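Local structure of hydrolase, NUDIX family (3F6A) at residues A[18-23]-A[31-36]; A[105-110]-A[122-127]. The protein belongs to the NUDIX family of hydrolases and probably cleaves the diphosphate linkage of a nucleoside diphosphate derivative, though its particular substrate is not established. All coordinates share one frame; numbering follows the deposited sequence.

Contact 1: A[18-23]-A[31-36]; sequences KVLLHL and LPLGGH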
# COMPACT_ATOMS: atom_id res chain seq x y z
N LYS A 18 -13.19 -19.38 -9.12
CA LYS A 18 -11.80 -19.68 -9.45
C LYS A 18 -10.94 -18.42 -9.57
O LYS A 18 -11.46 -17.33 -9.78
CB LYS A 18 -11.73 -20.50 -10.75
CG LYS A 18 -12.58 -21.77 -10.72
CD LYS A 18 -12.18 -22.75 -11.81
CE LYS A 18 -13.04 -24.01 -11.73
NZ LYS A 18 -12.56 -25.09 -12.64
N VAL A 19 -9.63 -18.58 -9.43
CA VAL A 19 -8.70 -17.46 -9.52
C VAL A 19 -7.70 -17.72 -10.64
O VAL A 19 -7.30 -18.86 -10.87
CB VAL A 19 -7.95 -17.26 -8.18
CG1 VAL A 19 -7.22 -18.54 -7.80
CG2 VAL A 19 -6.98 -16.10 -8.29
N LEU A 20 -7.30 -16.66 -11.33
CA LEU A 20 -6.39 -16.74 -12.47
C LEU A 20 -4.90 -16.52 -12.21
O LEU A 20 -4.52 -15.61 -11.48
CB LEU A 20 -6.84 -15.75 -13.54
CG LEU A 20 -5.91 -15.53 -14.74
CD1 LEU A 20 -5.88 -16.79 -15.60
CD2 LEU A 20 -6.40 -14.34 -15.55
N LEU A 21 -4.07 -17.36 -12.82
CA LEU A 21 -2.62 -17.25 -12.71
C LEU A 21 -2.05 -17.53 -14.10
O LEU A 21 -2.73 -18.12 -14.93
CB LEU A 21 -2.06 -18.29 -11.74
CG LEU A 21 -2.50 -18.28 -10.27
CD1 LEU A 21 -1.96 -19.51 -9.56
CD2 LEU A 21 -2.01 -17.01 -9.58
N HIS A 22 -0.83 -17.09 -14.37
CA HIS A 22 -0.22 -17.37 -15.66
C HIS A 22 1.24 -17.76 -15.47
O HIS A 22 1.88 -17.34 -14.51
CB HIS A 22 -0.41 -16.19 -16.63
CG HIS A 22 0.49 -15.02 -16.38
ND1 HIS A 22 1.09 -14.76 -15.17
CD2 HIS A 22 0.85 -13.99 -17.20
CE1 HIS A 22 1.77 -13.63 -15.24
NE2 HIS A 22 1.65 -13.15 -16.46
N LEU A 23 1.76 -18.59 -16.38
CA LEU A 23 3.14 -19.04 -16.31
C LEU A 23 4.07 -17.91 -16.74
O LEU A 23 4.09 -17.51 -17.90
CB LEU A 23 3.35 -20.26 -17.22
CG LEU A 23 4.46 -21.25 -16.81
CD1 LEU A 23 4.59 -22.32 -17.89
CD2 LEU A 23 5.78 -20.53 -16.63
N LEU A 31 2.13 -17.44 -11.62
CA LEU A 31 2.06 -16.18 -10.89
C LEU A 31 0.82 -15.38 -11.27
O LEU A 31 0.20 -15.61 -12.32
CB LEU A 31 3.29 -15.32 -11.18
CG LEU A 31 4.67 -15.84 -10.77
CD1 LEU A 31 5.73 -14.89 -11.31
CD2 LEU A 31 4.77 -15.97 -9.25
N PRO A 32 0.42 -14.43 -10.41
CA PRO A 32 -0.76 -13.63 -10.74
C PRO A 32 -0.31 -12.65 -11.81
O PRO A 32 0.88 -12.52 -12.06
CB PRO A 32 -1.07 -12.93 -9.42
CG PRO A 32 0.29 -12.76 -8.81
CD PRO A 32 0.92 -14.11 -9.06
N LEU A 33 -1.26 -11.99 -12.45
CA LEU A 33 -0.92 -11.00 -13.46
C LEU A 33 -0.26 -9.83 -12.74
O LEU A 33 -0.43 -9.67 -11.53
CB LEU A 33 -2.18 -10.52 -14.19
CG LEU A 33 -3.10 -11.60 -14.76
CD1 LEU A 33 -4.12 -10.97 -15.72
CD2 LEU A 33 -2.27 -12.64 -15.49
N GLY A 34 0.49 -9.02 -13.47
CA GLY A 34 1.15 -7.88 -12.86
C GLY A 34 2.32 -7.36 -13.66
O GLY A 34 2.57 -7.82 -14.78
N GLY A 35 3.05 -6.41 -13.10
CA GLY A 35 4.19 -5.84 -13.80
C GLY A 35 4.53 -4.47 -13.25
O GLY A 35 3.95 -4.04 -12.25
N HIS A 36 5.46 -3.78 -13.90
CA HIS A 36 5.88 -2.46 -13.46
C HIS A 36 4.77 -1.42 -13.58
O HIS A 36 3.81 -1.59 -14.34
CB HIS A 36 7.10 -1.99 -14.27
CG HIS A 36 6.78 -1.52 -15.65
ND1 HIS A 36 6.01 -2.24 -16.54
CD2 HIS A 36 7.18 -0.41 -16.32
CE1 HIS A 36 5.95 -1.60 -17.69
NE2 HIS A 36 6.65 -0.49 -17.59
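His22 and Leu31 form a hydrogen-bonded antiparallel pair in the β hairpin of strands 18-23 and 30-36, within the central sheet of the NUDIX fold. Two backbone bonds join the pair: His22 N to Leu31 O at 2.7 Å, and Leu31 N to His22 O at 2.9 Å. A third bond comes from the imidazole. With chi1 at 76°, CG of His22 sits between its own backbone N and carbonyl carbon, which turns the ring back across the hairpin and lets ND1 reach Leu31 O at 3.1 Å. This bond is bent, 148°, and approaches from above the carbonyl plane.

Apolar contacts lie on both sides of the hairpin. On the side of Leu20 and His22, CD2 of Leu33 sits over the centre of the His22 ring, 3.8 Å from its centroid, a CH-pi contact, while CD1 of Leu33 lies 4.1 Å from CD2 of Leu20. Ala55 and Glu54 of helix 43-55 back this layer. On the side of Leu21, its CD2 packs 4.2 Å from CD of Pro32 and also rests on the backbone at Pro32 N; both residues touch Phe12.

Beyond Pro32 the strand changes partner, and Leu33 bonds through its backbone to Val11. Gly35 opens the Nudix box sequence, whose helix 43-55 supplies Glu54 as acceptor for Gly34 N. The chemistry is consistent with a restrained imidazole: the ND1 bond, to a carbonyl already gripped by a backbone N-H, sets which way round the ring lies, while the methyl of Leu33 packs on one face and limits tilting.

Contact 2: A[105-110]-A[122-127]; sequences ATTTSF and LKWYSK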
# COMPACT_ATOMS: atom_id res chain seq x y z
N ALA A 105 -9.21 -8.77 -7.34
CA ALA A 105 -10.26 -8.25 -8.20
C ALA A 105 -11.14 -9.36 -8.75
O ALA A 105 -10.89 -10.54 -8.55
CB ALA A 105 -9.63 -7.49 -9.36
N THR A 106 -12.19 -8.95 -9.46
CA THR A 106 -13.13 -9.89 -10.06
C THR A 106 -13.22 -9.60 -11.56
O THR A 106 -12.87 -8.52 -12.01
CB THR A 106 -14.53 -9.74 -9.45
OG1 THR A 106 -14.99 -8.39 -9.66
CG2 THR A 106 -14.50 -10.04 -7.95
N THR A 107 -13.70 -10.59 -12.32
CA THR A 107 -13.90 -10.45 -13.76
C THR A 107 -15.11 -11.32 -14.12
O THR A 107 -15.47 -12.23 -13.37
CB THR A 107 -12.65 -10.87 -14.56
OG1 THR A 107 -12.73 -10.33 -15.89
CG2 THR A 107 -12.53 -12.38 -14.64
N THR A 108 -15.73 -11.06 -15.27
CA THR A 108 -16.92 -11.79 -15.68
C THR A 108 -16.81 -13.15 -16.36
O THR A 108 -17.66 -14.01 -16.15
CB THR A 108 -17.80 -10.89 -16.56
OG1 THR A 108 -17.06 -10.49 -17.71
CG2 THR A 108 -18.25 -9.66 -15.79
N SER A 109 -15.78 -13.37 -17.17
CA SER A 109 -15.64 -14.66 -17.85
C SER A 109 -14.26 -15.29 -17.75
O SER A 109 -13.27 -14.60 -17.52
CB SER A 109 -16.01 -14.51 -19.33
OG SER A 109 -15.12 -13.63 -19.97
N PHE A 110 -14.21 -16.60 -17.93
CA PHE A 110 -12.96 -17.35 -17.86
C PHE A 110 -12.16 -17.17 -19.13
O PHE A 110 -10.96 -17.46 -19.15
CB PHE A 110 -13.24 -18.85 -17.68
CG PHE A 110 -13.79 -19.21 -16.34
CD1 PHE A 110 -13.12 -18.88 -15.18
CD2 PHE A 110 -14.98 -19.94 -16.25
CE1 PHE A 110 -13.60 -19.27 -13.94
CE2 PHE A 110 -15.47 -20.34 -15.01
CZ PHE A 110 -14.78 -20.01 -13.85
N LEU A 122 -2.44 -19.49 -19.29
CA LEU A 122 -3.24 -18.95 -18.20
C LEU A 122 -4.19 -20.04 -17.70
O LEU A 122 -4.85 -20.70 -18.50
CB LEU A 122 -4.06 -17.74 -18.67
CG LEU A 122 -3.33 -16.42 -18.95
CD1 LEU A 122 -2.36 -16.57 -20.09
CD2 LEU A 122 -4.35 -15.35 -19.27
N LYS A 123 -4.25 -20.23 -16.39
CA LYS A 123 -5.11 -21.25 -15.82
C LYS A 123 -5.93 -20.74 -14.65
O LYS A 123 -5.49 -19.89 -13.89
CB LYS A 123 -4.26 -22.45 -15.38
CG LYS A 123 -3.44 -23.07 -16.51
CD LYS A 123 -2.82 -24.39 -16.08
CE LYS A 123 -3.89 -25.41 -15.71
NZ LYS A 123 -3.30 -26.71 -15.25
N TRP A 124 -7.15 -21.27 -14.52
CA TRP A 124 -8.02 -20.88 -13.42
C TRP A 124 -7.96 -21.98 -12.37
O TRP A 124 -7.98 -23.17 -12.70
CB TRP A 124 -9.46 -20.70 -13.90
CG TRP A 124 -9.63 -19.52 -14.83
CD1 TRP A 124 -9.55 -19.52 -16.19
CD2 TRP A 124 -9.93 -18.18 -14.44
NE1 TRP A 124 -9.79 -18.26 -16.68
CE2 TRP A 124 -10.02 -17.41 -15.63
CE3 TRP A 124 -10.14 -17.54 -13.21
CZ2 TRP A 124 -10.31 -16.04 -15.62
CZ3 TRP A 124 -10.43 -16.18 -13.20
CH2 TRP A 124 -10.51 -15.45 -14.40
N TYR A 125 -7.89 -21.59 -11.10
CA TYR A 125 -7.79 -22.55 -10.02
C TYR A 125 -8.90 -22.45 -8.99
O TYR A 125 -9.28 -21.36 -8.56
CB TYR A 125 -6.45 -22.39 -9.30
CG TYR A 125 -5.24 -22.63 -10.16
CD1 TYR A 125 -4.54 -23.83 -10.09
CD2 TYR A 125 -4.79 -21.65 -11.05
CE1 TYR A 125 -3.42 -24.05 -10.87
CE2 TYR A 125 -3.68 -21.86 -11.83
CZ TYR A 125 -2.99 -23.06 -11.74
OH TYR A 125 -1.88 -23.26 -12.52
N SER A 126 -9.41 -23.61 -8.58
CA SER A 126 -10.46 -23.69 -7.57
C SER A 126 -9.73 -23.71 -6.24
O SER A 126 -8.52 -23.94 -6.18
CB SER A 126 -11.24 -24.99 -7.73
OG SER A 126 -10.38 -26.10 -7.53
N LYS A 127 -10.46 -23.47 -5.15
CA LYS A 127 -9.83 -23.49 -3.84
C LYS A 127 -9.26 -24.89 -3.64
O LYS A 127 -8.29 -25.08 -2.91
CB LYS A 127 -10.84 -23.14 -2.74
CG LYS A 127 -10.26 -23.17 -1.33
CD LYS A 127 -10.62 -21.92 -0.51
CE LYS A 127 -12.11 -21.79 -0.27
NZ LYS A 127 -12.87 -21.34 -1.47
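Phe110 and Trp124 both hold CG beside the backbone N and anti to the carbonyl carbon, with chi1 of -70° and -67°, and these torsions bring the two rings together as a T-shaped (edge-to-face) pair at the margin of the NUDIX fold. The phenyl presents its edge and the indole its face. The planes stand at 70°, and the phenyl centroid is 4.6 Å from that of the five-membered ring. CD1 of Phe110 does the touching, 3.3 Å from CD2 of Trp124, so it bears on the fused part of the indole in tight packing. CB of the same phenylalanine adds a CH-pi contact, 4.1 Å from the centroid of the five-membered ring.

A polar link complements the stack. The indole N-H of Trp124 is used by the carbonyl of Phe110, with NE1 2.8 Å from O. The donor meets a lone pair in the carbonyl plane, although the oxygen is tilted from the indole plane and the bond is noticeably bent. One residue thus holds the indole twice, by ring edge over its face and by backbone oxygen near its nitrogen.

The two segments are not neighbouring strands. Strands 7-15 and 18-23 separate strand 98-106 from strand 122-125 in the sheet, and the indole touches Cys15 and Leu20 on these intervening strands. The chain leaving strand 98-106 therefore comes back over the sheet to meet Trp124, with its nearest CA, that of Phe110, still 7.5 Å from the CA of Trp124.

Thr107 completes the contact at the far rim of the indole. Its OG1 is hydrogen-bonded to Asn58 O, while its methyl CG2 reaches the benzene edge of Trp124, 3.7 Å from CH2.

How the contacts relate
Both contacts reach the same sheet and meet at strands 18-23 and 122-125, antiparallel neighbours in which Val19 O lies 2.8 Å from Tyr125 N, a probable hydrogen bond. Contact 1 is buried near the middle of the chain and joins consecutive strands of a hairpin by backbone bonds, a histidine N-H and aliphatic packing. Contact 2, at the surface, brings the chain that follows strand 98-106 against the side chain of Trp124 on strand 122-125, mainly by aromatic packing with one indole-to-carbonyl bond. A carbonyl oxygen receives a ring N-H in each, but only in contact 1 does it also serve strand pairing. Leu20 connects them, touching Leu33 and Trp124.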